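PDB 6YZG: surface-associated protein CshB from Streptococcus gordonii, which acts as a surface adhesin, probably attaching the bacterium to host tissue by binding fibronectin, and is represented here by its non-repetitive domain 2. Local coordinates for the interface of chains A and B. Coordinates in Å, arbitrary orientation; residue numbers count along the deposited sequence, not the author numbering. Chains: chain A/B, Surface-associated protein CshB.

Contact 1: the interface of chains A and B. Residues chain A 238-242, 261-262; chain B 138-140.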
loop_
_atom_site.group_PDB
_atom_site.type_symbol
_atom_site.label_atom_id
_atom_site.label_comp_id
_atom_site.label_asym_id
_atom_site.label_seq_id
_atom_site.Cartn_x
_atom_site.Cartn_y
_atom_site.Cartn_z
ATOM N N VAL A 238 11.559 -15.775 2.091
ATOM C CA VAL A 238 12.336 -16.546 3.085
ATOM C C VAL A 238 12.416 -17.982 2.671
ATOM O O VAL A 238 11.557 -18.536 1.971
ATOM C CB VAL A 238 11.802 -16.369 4.523
ATOM C CG1 VAL A 238 12.139 -14.969 5.034
ATOM C CG2 VAL A 238 10.305 -16.643 4.636
ATOM N N MET A 239 13.437 -18.655 3.213
ATOM C CA MET A 239 13.767 -20.047 2.873
ATOM C C MET A 239 13.930 -20.909 4.118
ATOM O O MET A 239 14.499 -20.455 5.137
ATOM C CB MET A 239 15.067 -20.055 2.070
ATOM C CG MET A 239 15.484 -21.367 1.518
ATOM S SD MET A 239 17.278 -21.298 1.006
ATOM C CE MET A 239 18.243 -21.582 2.506
ATOM N N THR A 240 13.463 -22.140 4.002
ATOM C CA THR A 240 13.655 -23.182 5.050
ATOM C C THR A 240 14.107 -24.457 4.357
ATOM O O THR A 240 13.572 -24.787 3.267
ATOM C CB THR A 240 12.397 -23.355 5.909
ATOM O OG1 THR A 240 12.677 -24.367 6.893
ATOM C CG2 THR A 240 11.186 -23.825 5.116
ATOM N N ARG A 241 15.076 -25.152 4.944
ATOM C CA ARG A 241 15.591 -26.410 4.355
ATOM C C ARG A 241 15.281 -27.582 5.288
ATOM O O ARG A 241 15.258 -27.393 6.459
ATOM C CB ARG A 241 17.100 -26.288 4.142
ATOM C CG ARG A 241 17.736 -27.468 3.420
ATOM C CD ARG A 241 19.187 -27.270 2.994
ATOM N NE ARG A 241 19.127 -26.341 1.900
ATOM C CZ ARG A 241 20.141 -25.643 1.416
ATOM N NH1 ARG A 241 21.358 -25.724 1.940
ATOM N NH2 ARG A 241 19.906 -24.810 0.420
ATOM N N GLY A 242 15.033 -28.754 4.698
ATOM C CA GLY A 242 14.772 -29.945 5.515
ATOM C C GLY A 242 13.459 -29.900 6.240
ATOM O O GLY A 242 13.331 -30.509 7.315
ATOM N N GLY A 261 7.570 -22.095 -3.173
ATOM C CA GLY A 261 8.419 -22.619 -4.228
ATOM C C GLY A 261 9.487 -23.501 -3.649
ATOM O O GLY A 261 9.623 -23.681 -2.430
ATOM N N PHE A 262 10.156 -24.178 -4.566
ATOM C CA PHE A 262 11.233 -25.114 -4.236
ATOM C C PHE A 262 12.446 -24.757 -5.068
ATOM O O PHE A 262 12.313 -24.478 -6.273
ATOM C CB PHE A 262 10.782 -26.536 -4.477
ATOM C CG PHE A 262 9.740 -27.050 -3.535
ATOM C CD1 PHE A 262 8.404 -26.642 -3.593
ATOM C CD2 PHE A 262 10.093 -27.873 -2.480
ATOM C CE1 PHE A 262 7.505 -27.075 -2.636
ATOM C CE2 PHE A 262 9.178 -28.389 -1.576
ATOM C CZ PHE A 262 7.865 -27.958 -1.634
ATOM N N PRO B 138 14.068 -30.983 1.095
ATOM C CA PRO B 138 13.784 -29.896 0.168
ATOM C C PRO B 138 14.280 -28.536 0.662
ATOM O O PRO B 138 14.584 -28.379 1.866
ATOM C CB PRO B 138 12.260 -29.915 0.204
ATOM C CG PRO B 138 11.904 -30.305 1.579
ATOM C CD PRO B 138 12.971 -31.335 1.996
ATOM N N THR B 139 14.416 -27.638 -0.256
ATOM C CA THR B 139 14.731 -26.217 -0.009
ATOM C C THR B 139 13.484 -25.448 -0.417
ATOM O O THR B 139 13.183 -25.380 -1.632
ATOM C CB THR B 139 15.961 -25.747 -0.754
ATOM O OG1 THR B 139 17.098 -26.508 -0.308
ATOM C CG2 THR B 139 16.222 -24.262 -0.554
ATOM N N VAL B 140 12.760 -24.942 0.549
ATOM C CA VAL B 140 11.422 -24.357 0.349
ATOM C C VAL B 140 11.516 -22.862 0.518
ATOM O O VAL B 140 12.144 -22.387 1.469
ATOM C CB VAL B 140 10.420 -24.893 1.346
ATOM C CG1 VAL B 140 9.096 -24.234 1.173
ATOM C CG2 VAL B 140 10.282 -26.396 1.217
HETATM O O HOH W 1 12.233 -27.353 3.495
#

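Contact 2: the interface of chains A and B. Residues chain A 165-168, 179, 225, 230; chain B 235-238.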
loop_
_atom_site.group_PDB
_atom_site.type_symbol
_atom_site.label_atom_id
_atom_site.label_comp_id
_atom_site.label_asym_id
_atom_site.label_seq_id
_atom_site.Cartn_x
_atom_site.Cartn_y
_atom_site.Cartn_z
ATOM N N TYR A 165 6.483 12.925 -17.789
ATOM C CA TYR A 165 6.908 11.925 -16.795
ATOM C C TYR A 165 8.426 11.884 -16.709
ATOM O O TYR A 165 9.094 11.736 -17.723
ATOM C CB TYR A 165 6.349 10.567 -17.140
ATOM C CG TYR A 165 6.766 9.446 -16.208
ATOM C CD1 TYR A 165 6.406 9.446 -14.885
ATOM C CD2 TYR A 165 7.540 8.404 -16.662
ATOM C CE1 TYR A 165 6.731 8.409 -14.023
ATOM C CE2 TYR A 165 7.876 7.361 -15.808
ATOM C CZ TYR A 165 7.514 7.389 -14.490
ATOM O OH TYR A 165 7.843 6.344 -13.622
ATOM N N MET A 166 8.983 12.072 -15.536
ATOM C CA MET A 166 10.439 12.148 -15.298
ATOM C C MET A 166 11.028 10.836 -14.825
ATOM O O MET A 166 12.239 10.668 -14.986
ATOM C CB MET A 166 10.673 13.211 -14.239
ATOM C CG MET A 166 10.271 14.554 -14.659
ATOM S SD MET A 166 11.206 15.213 -16.039
ATOM C CE MET A 166 10.049 14.930 -17.353
ATOM N N GLY A 167 10.254 9.970 -14.262
ATOM C CA GLY A 167 10.737 8.747 -13.603
ATOM C C GLY A 167 10.193 8.633 -12.197
ATOM O O GLY A 167 9.214 9.267 -11.817
ATOM N N GLU A 168 10.766 7.710 -11.438
ATOM C CA GLU A 168 10.295 7.304 -10.106
ATOM C C GLU A 168 11.292 7.811 -9.086
ATOM O O GLU A 168 12.474 7.656 -9.306
ATOM C CB GLU A 168 10.276 5.783 -10.009
ATOM C CG GLU A 168 9.260 5.073 -10.851
ATOM C CD GLU A 168 9.609 3.585 -10.959
ATOM O OE1 GLU A 168 9.494 2.988 -12.074
ATOM O OE2 GLU A 168 10.057 3.031 -9.928
ATOM N N TYR A 179 3.154 3.670 -14.028
ATOM C CA TYR A 179 2.383 3.826 -12.738
ATOM C C TYR A 179 0.957 3.389 -13.108
ATOM O O TYR A 179 0.713 3.208 -14.303
ATOM C CB TYR A 179 2.326 5.252 -12.118
ATOM C CG TYR A 179 2.106 6.311 -13.164
ATOM C CD1 TYR A 179 3.187 6.864 -13.813
ATOM C CD2 TYR A 179 0.837 6.627 -13.636
ATOM C CE1 TYR A 179 3.047 7.648 -14.946
ATOM C CE2 TYR A 179 0.685 7.434 -14.742
ATOM C CZ TYR A 179 1.785 7.991 -15.382
ATOM O OH TYR A 179 1.655 8.710 -16.505
ATOM N N PHE A 225 -2.694 16.246 -13.968
ATOM C CA PHE A 225 -2.103 14.923 -13.762
ATOM C C PHE A 225 -2.683 14.246 -12.543
ATOM O O PHE A 225 -2.817 14.870 -11.494
ATOM C CB PHE A 225 -0.590 15.024 -13.578
ATOM C CG PHE A 225 0.132 13.710 -13.549
ATOM C CD1 PHE A 225 0.190 12.895 -14.671
ATOM C CD2 PHE A 225 0.727 13.258 -12.388
ATOM C CE1 PHE A 225 0.861 11.672 -14.616
ATOM C CE2 PHE A 225 1.404 12.045 -12.342
ATOM C CZ PHE A 225 1.425 11.264 -13.450
ATOM N N SER A 230 1.199 4.256 -7.518
ATOM C CA SER A 230 2.461 3.574 -7.925
ATOM C C SER A 230 2.149 2.077 -8.049
ATOM O O SER A 230 1.277 1.649 -7.262
ATOM C CB SER A 230 3.602 3.811 -6.954
ATOM O OG SER A 230 4.656 2.890 -7.226
ATOM N N VAL B 235 7.486 6.784 -5.972
ATOM C CA VAL B 235 6.446 7.775 -6.350
ATOM C C VAL B 235 6.816 8.306 -7.729
ATOM O O VAL B 235 7.983 8.561 -8.010
ATOM C CB VAL B 235 6.280 8.896 -5.316
ATOM C CG1 VAL B 235 5.921 8.317 -3.955
ATOM C CG2 VAL B 235 7.415 9.856 -5.200
ATOM N N PRO B 236 5.796 8.441 -8.566
ATOM C CA PRO B 236 6.020 8.984 -9.903
ATOM C C PRO B 236 6.218 10.501 -9.806
ATOM O O PRO B 236 5.567 11.189 -9.045
ATOM C CB PRO B 236 4.768 8.672 -10.669
ATOM C CG PRO B 236 3.709 8.471 -9.632
ATOM C CD PRO B 236 4.434 7.895 -8.449
ATOM N N VAL B 237 7.101 11.004 -10.663
ATOM C CA VAL B 237 7.477 12.445 -10.708
ATOM C C VAL B 237 7.108 12.978 -12.078
ATOM O O VAL B 237 7.457 12.384 -13.103
ATOM C CB VAL B 237 8.949 12.657 -10.416
ATOM C CG1 VAL B 237 9.341 14.123 -10.496
ATOM C CG2 VAL B 237 9.335 12.093 -9.064
ATOM N N VAL B 238 6.442 14.105 -12.099
ATOM C CA VAL B 238 6.115 14.835 -13.343
ATOM C C VAL B 238 6.707 16.208 -13.303
ATOM O O VAL B 238 6.931 16.821 -12.250
ATOM C CB VAL B 238 4.599 14.847 -13.642
ATOM C CG1 VAL B 238 4.145 13.459 -14.087
ATOM C CG2 VAL B 238 3.767 15.337 -12.460
#

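Contact 3: the interface of chains A and B. Residues chain A 4, 37, 123, 125, 127, 142; chain B 246, 258, 260.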
loop_
_atom_site.group_PDB
_atom_site.type_symbol
_atom_site.label_atom_id
_atom_site.label_comp_id
_atom_site.label_asym_id
_atom_site.label_seq_id
_atom_site.Cartn_x
_atom_site.Cartn_y
_atom_site.Cartn_z
ATOM N N PHE A 4 10.284 22.220 2.978
ATOM C CA PHE A 4 9.219 23.008 3.574
ATOM C C PHE A 4 9.334 23.093 5.078
ATOM O O PHE A 4 8.575 23.907 5.702
ATOM C CB PHE A 4 7.887 22.416 3.142
ATOM C CG PHE A 4 7.585 22.542 1.670
ATOM C CD1 PHE A 4 7.557 23.820 1.071
ATOM C CD2 PHE A 4 7.333 21.430 0.868
ATOM C CE1 PHE A 4 7.250 23.960 -0.289
ATOM C CE2 PHE A 4 7.094 21.601 -0.487
ATOM C CZ PHE A 4 7.015 22.845 -1.042
ATOM N N LEU A 37 7.246 31.084 -3.812
ATOM C CA LEU A 37 5.896 30.545 -3.922
ATOM C C LEU A 37 4.996 31.473 -3.111
ATOM O O LEU A 37 5.319 31.821 -1.954
ATOM C CB LEU A 37 5.744 29.151 -3.320
ATOM C CG LEU A 37 6.722 28.072 -3.753
ATOM C CD1 LEU A 37 6.330 26.729 -3.164
ATOM C CD2 LEU A 37 7.047 28.030 -5.210
ATOM N N VAL A 123 -4.420 23.554 -2.717
ATOM C CA VAL A 123 -3.613 24.794 -2.658
ATOM C C VAL A 123 -3.194 25.158 -4.065
ATOM O O VAL A 123 -2.798 24.254 -4.837
ATOM C CB VAL A 123 -2.395 24.631 -1.738
ATOM C CG1 VAL A 123 -1.469 23.488 -2.129
ATOM C CG2 VAL A 123 -1.707 25.991 -1.570
ATOM N N PHE A 125 -0.479 27.810 -5.929
ATOM C CA PHE A 125 0.647 28.741 -5.745
ATOM C C PHE A 125 0.946 29.515 -7.026
ATOM O O PHE A 125 0.958 28.972 -8.075
ATOM C CB PHE A 125 1.927 27.946 -5.463
ATOM C CG PHE A 125 1.964 27.206 -4.149
ATOM C CD1 PHE A 125 2.183 27.869 -2.958
ATOM C CD2 PHE A 125 1.778 25.849 -4.097
ATOM C CE1 PHE A 125 2.227 27.196 -1.748
ATOM C CE2 PHE A 125 1.813 25.180 -2.891
ATOM C CZ PHE A 125 2.054 25.843 -1.725
ATOM N N ILE A 127 4.038 31.115 -8.786
ATOM C CA ILE A 127 5.481 30.769 -8.740
ATOM C C ILE A 127 6.266 31.830 -9.488
ATOM O O ILE A 127 5.857 32.183 -10.559
ATOM C CB ILE A 127 5.734 29.421 -9.431
ATOM C CG1 ILE A 127 5.032 28.270 -8.728
ATOM C CG2 ILE A 127 7.223 29.161 -9.588
ATOM C CD1 ILE A 127 5.003 27.096 -9.660
ATOM N N MET A 142 6.929 17.737 -9.507
ATOM C CA MET A 142 5.944 17.521 -8.425
ATOM C C MET A 142 5.667 16.014 -8.272
ATOM O O MET A 142 5.821 15.272 -9.201
ATOM C CB MET A 142 4.654 18.340 -8.676
ATOM C CG MET A 142 4.760 19.901 -8.311
ATOM S SD MET A 142 3.162 20.686 -8.591
ATOM C CE MET A 142 2.553 20.299 -6.951
ATOM N N VAL B 246 0.886 26.652 -10.072
ATOM C CA VAL B 246 0.716 25.200 -9.949
ATOM C C VAL B 246 -0.236 24.932 -8.825
ATOM O O VAL B 246 -0.277 25.691 -7.837
ATOM C CB VAL B 246 2.026 24.471 -9.692
ATOM C CG1 VAL B 246 2.944 24.568 -10.875
ATOM C CG2 VAL B 246 2.690 24.904 -8.453
ATOM N N MET B 258 2.262 16.896 -0.588
ATOM C CA MET B 258 2.862 17.519 -1.779
ATOM C C MET B 258 4.374 17.542 -1.648
ATOM O O MET B 258 4.904 18.020 -0.639
ATOM C CB MET B 258 2.361 18.944 -1.930
ATOM C CG MET B 258 2.697 19.559 -3.259
ATOM S SD MET B 258 2.385 21.334 -3.301
ATOM C CE MET B 258 3.849 21.882 -2.454
ATOM N N MET B 260 7.431 19.304 -4.055
ATOM C CA MET B 260 7.636 20.242 -5.184
ATOM C C MET B 260 9.132 20.520 -5.252
ATOM O O MET B 260 9.743 20.805 -4.201
ATOM C CB MET B 260 6.887 21.554 -5.044
ATOM C CG MET B 260 7.079 22.465 -6.277
ATOM S SD MET B 260 6.350 24.134 -6.000
ATOM C CE MET B 260 4.623 23.782 -5.896
#

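Contact 4: the interface of chains A and B. Residues chain A 140-142, 163-164, 220, 225; chain B 238-240.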
loop_
_atom_site.group_PDB
_atom_site.type_symbol
_atom_site.label_atom_id
_atom_site.label_comp_id
_atom_site.label_asym_id
_atom_site.label_seq_id
_atom_site.Cartn_x
_atom_site.Cartn_y
_atom_site.Cartn_z
ATOM N N VAL A 140 9.656 22.862 -13.012
ATOM C CA VAL A 140 9.050 22.458 -11.730
ATOM C C VAL A 140 8.746 20.983 -11.783
ATOM O O VAL A 140 8.201 20.500 -12.780
ATOM C CB VAL A 140 7.765 23.206 -11.456
ATOM C CG1 VAL A 140 7.133 22.729 -10.196
ATOM C CG2 VAL A 140 8.015 24.698 -11.389
ATOM N N VAL A 141 9.147 20.270 -10.740
ATOM C CA VAL A 141 8.787 18.834 -10.600
ATOM C C VAL A 141 7.865 18.666 -9.395
ATOM O O VAL A 141 7.984 19.426 -8.420
ATOM C CB VAL A 141 9.993 17.891 -10.468
ATOM C CG1 VAL A 141 10.718 17.848 -11.811
ATOM C CG2 VAL A 141 10.915 18.282 -9.328
ATOM N N MET A 142 6.929 17.737 -9.507
ATOM C CA MET A 142 5.944 17.521 -8.425
ATOM C C MET A 142 5.667 16.014 -8.272
ATOM O O MET A 142 5.821 15.272 -9.201
ATOM C CB MET A 142 4.654 18.340 -8.676
ATOM C CG MET A 142 4.760 19.901 -8.311
ATOM S SD MET A 142 3.162 20.686 -8.591
ATOM C CE MET A 142 2.553 20.299 -6.951
ATOM N N TRP A 163 2.173 18.132 -18.488
ATOM C CA TRP A 163 3.026 17.280 -17.639
ATOM C C TRP A 163 3.845 16.291 -18.435
ATOM O O TRP A 163 3.287 15.579 -19.296
ATOM C CB TRP A 163 2.151 16.582 -16.605
ATOM C CG TRP A 163 1.510 17.517 -15.632
ATOM C CD1 TRP A 163 0.179 17.857 -15.582
ATOM C CD2 TRP A 163 2.133 18.253 -14.555
ATOM N NE1 TRP A 163 -0.061 18.697 -14.536
ATOM C CE2 TRP A 163 1.118 18.981 -13.900
ATOM C CE3 TRP A 163 3.446 18.359 -14.108
ATOM C CZ2 TRP A 163 1.409 19.745 -12.770
ATOM C CZ3 TRP A 163 3.726 19.150 -13.031
ATOM C CH2 TRP A 163 2.715 19.834 -12.358
ATOM N N GLU A 164 5.085 16.152 -18.050
ATOM C CA GLU A 164 6.019 15.151 -18.641
ATOM C C GLU A 164 6.517 14.213 -17.548
ATOM O O GLU A 164 6.887 14.685 -16.443
ATOM C CB GLU A 164 7.209 15.827 -19.288
ATOM C CG GLU A 164 8.040 14.915 -20.132
ATOM C CD GLU A 164 9.179 15.593 -20.876
ATOM O OE1 GLU A 164 9.755 14.956 -21.831
ATOM O OE2 GLU A 164 9.575 16.679 -20.520
ATOM N N LEU A 220 -0.573 12.931 -18.895
ATOM C CA LEU A 220 0.673 13.406 -19.515
ATOM C C LEU A 220 0.307 14.210 -20.762
ATOM O O LEU A 220 -0.604 13.833 -21.527
ATOM C CB LEU A 220 1.592 12.253 -19.912
ATOM C CG LEU A 220 2.062 11.412 -18.760
ATOM C CD1 LEU A 220 2.960 10.271 -19.262
ATOM C CD2 LEU A 220 2.801 12.199 -17.686
ATOM N N PHE A 225 -2.694 16.246 -13.968
ATOM C CA PHE A 225 -2.103 14.923 -13.762
ATOM C C PHE A 225 -2.683 14.246 -12.543
ATOM O O PHE A 225 -2.817 14.870 -11.494
ATOM C CB PHE A 225 -0.590 15.024 -13.578
ATOM C CG PHE A 225 0.132 13.710 -13.549
ATOM C CD1 PHE A 225 0.190 12.895 -14.671
ATOM C CD2 PHE A 225 0.727 13.258 -12.388
ATOM C CE1 PHE A 225 0.861 11.672 -14.616
ATOM C CE2 PHE A 225 1.404 12.045 -12.342
ATOM C CZ PHE A 225 1.425 11.264 -13.450
ATOM N N VAL B 238 6.442 14.105 -12.099
ATOM C CA VAL B 238 6.115 14.835 -13.343
ATOM C C VAL B 238 6.707 16.208 -13.303
ATOM O O VAL B 238 6.931 16.821 -12.250
ATOM C CB VAL B 238 4.599 14.847 -13.642
ATOM C CG1 VAL B 238 4.145 13.459 -14.087
ATOM C CG2 VAL B 238 3.767 15.337 -12.460
ATOM N N MET B 239 6.873 16.770 -14.504
ATOM C CA MET B 239 7.527 18.072 -14.711
ATOM C C MET B 239 6.682 18.997 -15.578
ATOM O O MET B 239 6.053 18.548 -16.564
ATOM C CB MET B 239 8.879 17.833 -15.383
ATOM C CG MET B 239 9.746 19.026 -15.545
ATOM S SD MET B 239 11.097 18.666 -16.781
ATOM C CE MET B 239 10.370 18.927 -18.414
ATOM N N THR B 240 6.712 20.268 -15.219
ATOM C CA THR B 240 6.074 21.352 -16.018
ATOM C C THR B 240 7.072 22.492 -16.132
ATOM O O THR B 240 7.762 22.808 -15.127
ATOM C CB THR B 240 4.722 21.767 -15.426
ATOM O OG1 THR B 240 4.179 22.803 -16.264
ATOM C CG2 THR B 240 4.830 22.339 -14.021
#

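Contact 1: the interface of chains A and B
This is an antiparallel beta-sheet interface between two copies of the CshA-type non-repetitive domain 2, in which A:Thr240 faces B:Val140 and strand 234-241 of chain A pairs with strand 139-144 of chain B. It ties the chains together by backbone pairing, an arrangement that suggests exchange of strands between the two copies. A:Thr240 N donates to B:Val140 O at 2.9 Å, and B:Val140 N donates to A:Thr240 O at 2.8 Å. The pairing runs on past the strand end, where A:Gly242 N reaches B:Pro138 O at 2.9 Å. Water 1 links the carbonyl oxygens of A:Thr240 and B:Pro138.

The two branches of B:Thr139 do different work. Its hydroxyl OG1 lies beside the backbone N (chi1 -61°) and accepts a bond from A:Arg241 NE at 3.0 Å. That oxygen is tilted 22° from the guanidinium plane. A:Arg241 is poorly ordered, so the grip may be loose. The methyl CG2 of B:Thr139, anti to the backbone N, packs 3.5 Å from the sulfur SD of A:Met239.

A:Phe262, on strand 258-263 of chain A, lies alongside B:Val140, and the two side chains point the same way. Ring atom CE2 of A:Phe262 meets B:Val140 CG2 at 3.6 Å. B:Pro138 CB sits at the edge of the same ring, in its plane, 3.9 Å from A:Phe262 CE2.

Contact 2: the interface of chains A and B
B:Pro236 and B:Val237 of strand 234-241 run antiparallel to A:Tyr165, A:Met166 and A:Gly167 of strand 164-170. Strand 234-241 of chain B is inserted into a sheet of chain A, here along strand 164-170. B:Val237 makes the backbone link in both directions. Its O accepts from A:Met166 N at 2.9 Å, nearly straight at the hydrogen (172°), the donor tilted from the carbonyl plane. Its N gives a bond to A:Gly167 O at 3.0 Å.

B:Pro236 has no amide hydrogen and contributes through packing instead. Its CB faces two tyrosines of chain A that approach from the same side. A:Tyr165 CE1 comes within 3.9 Å of B:Pro236 CB, and A:Tyr179 CD1 within 4.0 Å of the same atom. Both aromatic side chains cross the proline at a slant. The A:Tyr165 ring also has A:Gly167 N over its centre, which places the ring against its own strand.

B:Val238 is the third anchor and meets the ring of A:Phe225. A:Phe225 CG is anti to the backbone N (chi1 -172°), and one face of the ring is turned to the valine. The edge of this ring meets A:Tyr179 CZ within chain A, which may help to fix its position. B:Val238 CG1 stands over the ring centre in a CH-pi contact, 3.5 Å from A:Phe225 CE2.

Contact 3: the interface of chains A and B
Strand 119-131 of chain A meets strand 245-252 of chain B, with A:Phe125 and B:Val246 paired antiparallel. Strand 139-144 of chain A pairs antiparallel with strand 258-263 of chain B, A:Met142 with B:Met260; strand 33-41 and the A:Phe4 loop meet side chains of the latter. The first pair bonds in both directions: A:Phe125 N to B:Val246 O at 2.9 Å, and B:Val246 N to A:Phe125 O at 3.1 Å.

Beside them, A:Ile127 crosses B:Val246 at about a right angle. Its tip CD1 presses between the two valine methyls and lies 3.4 Å from B:Val246 CG2, a tight contact.

Two methionines of chain B pack against A:Phe4, A:Phe125, A:Leu37 and A:Met142. B:Met258 leaves the strand with CG anti to the backbone N (chi1 -168°) and bends at its end. Its methyl CE reaches the rim of A:Phe4, 3.6 Å from CZ, and approaches A:Phe125 tip to tip. B:Met260 meets A:Leu37 tip to tip, its SD 3.8 Å from A:Leu37 CD1. A:Met142 lies alongside B:Met260, and its methyl CE is 3.8 Å from B:Met258 CG.

The A:Phe125 ring is held between A:Leu37 and A:Val123 of its own chain. The site appears to be part of the apolar core of the chain A fold, completed by strands of chain B.

Contact 4: the interface of chains A and B
Strand 234-241 of chain B runs antiparallel between strands 139-144 and 164-170 of chain A, with B:Val238 and B:Thr240 bonded to A:Met142 and A:Val140 on one side and B:Met239 to A:Glu164 on the other. This is beta-sheet pairing between two copies of non-repetitive domain 2 of the CshA family, and a strand of one chain fills a place in a sheet of the other. B:Val238 O accepts from A:Met142 N at 2.9 Å, and B:Val238 N donates to A:Met142 O at 3.2 Å. On the opposite side, B:Met239 N donates to A:Glu164 O at 2.8 Å, and A:Glu164 N donates to B:Met239 O at 3.0 Å.

A:Trp163 packs the indole against this strand. Its CG lies beside the backbone N (chi1 -65°), and one face of the indole turns toward B:Thr240. The threonine CB sits over that face, offset toward the rim. Its methyl CG2, set between the backbone N and the carbonyl carbon, is thereby turned to the indole, 3.5 Å from A:Trp163 CZ3. B:Val238 crosses the indole at about a right angle, its CG2 3.5 Å from A:Trp163 CE3.

The other methyl of B:Val238 is directed to A:Phe225, and A:Leu220 CD2 is 4.0 Å from B:Val238 CG1. The side chain of B:Met239 passes close to A:Val141; B:Met239 CB is 4.0 Å from A:Val141 CG1. The extended chain of A:Glu164 runs alongside B:Met239, pointing the same way.

Contacts 2, 3 and 4 cluster together. The C-alpha centres of contacts 2 and 4 are about 8 Å apart, those of contacts 3 and 4 about 12 Å, and those of contacts 2 and 3 about 16 Å. Contacts 2 and 4 share A:Phe225 and B:Val238; contacts 3 and 4 share A:Met142. The C-alpha centre of contact 1 lies about 37 to 50 Å from those of the others. There chain A supplies strand 234-241; in contacts 2, 3 and 4 chain B is the donor, and the Thr240 to Val140 pairing recurs in contact 4 with the chains exchanged. This is consistent with reciprocal strand exchange.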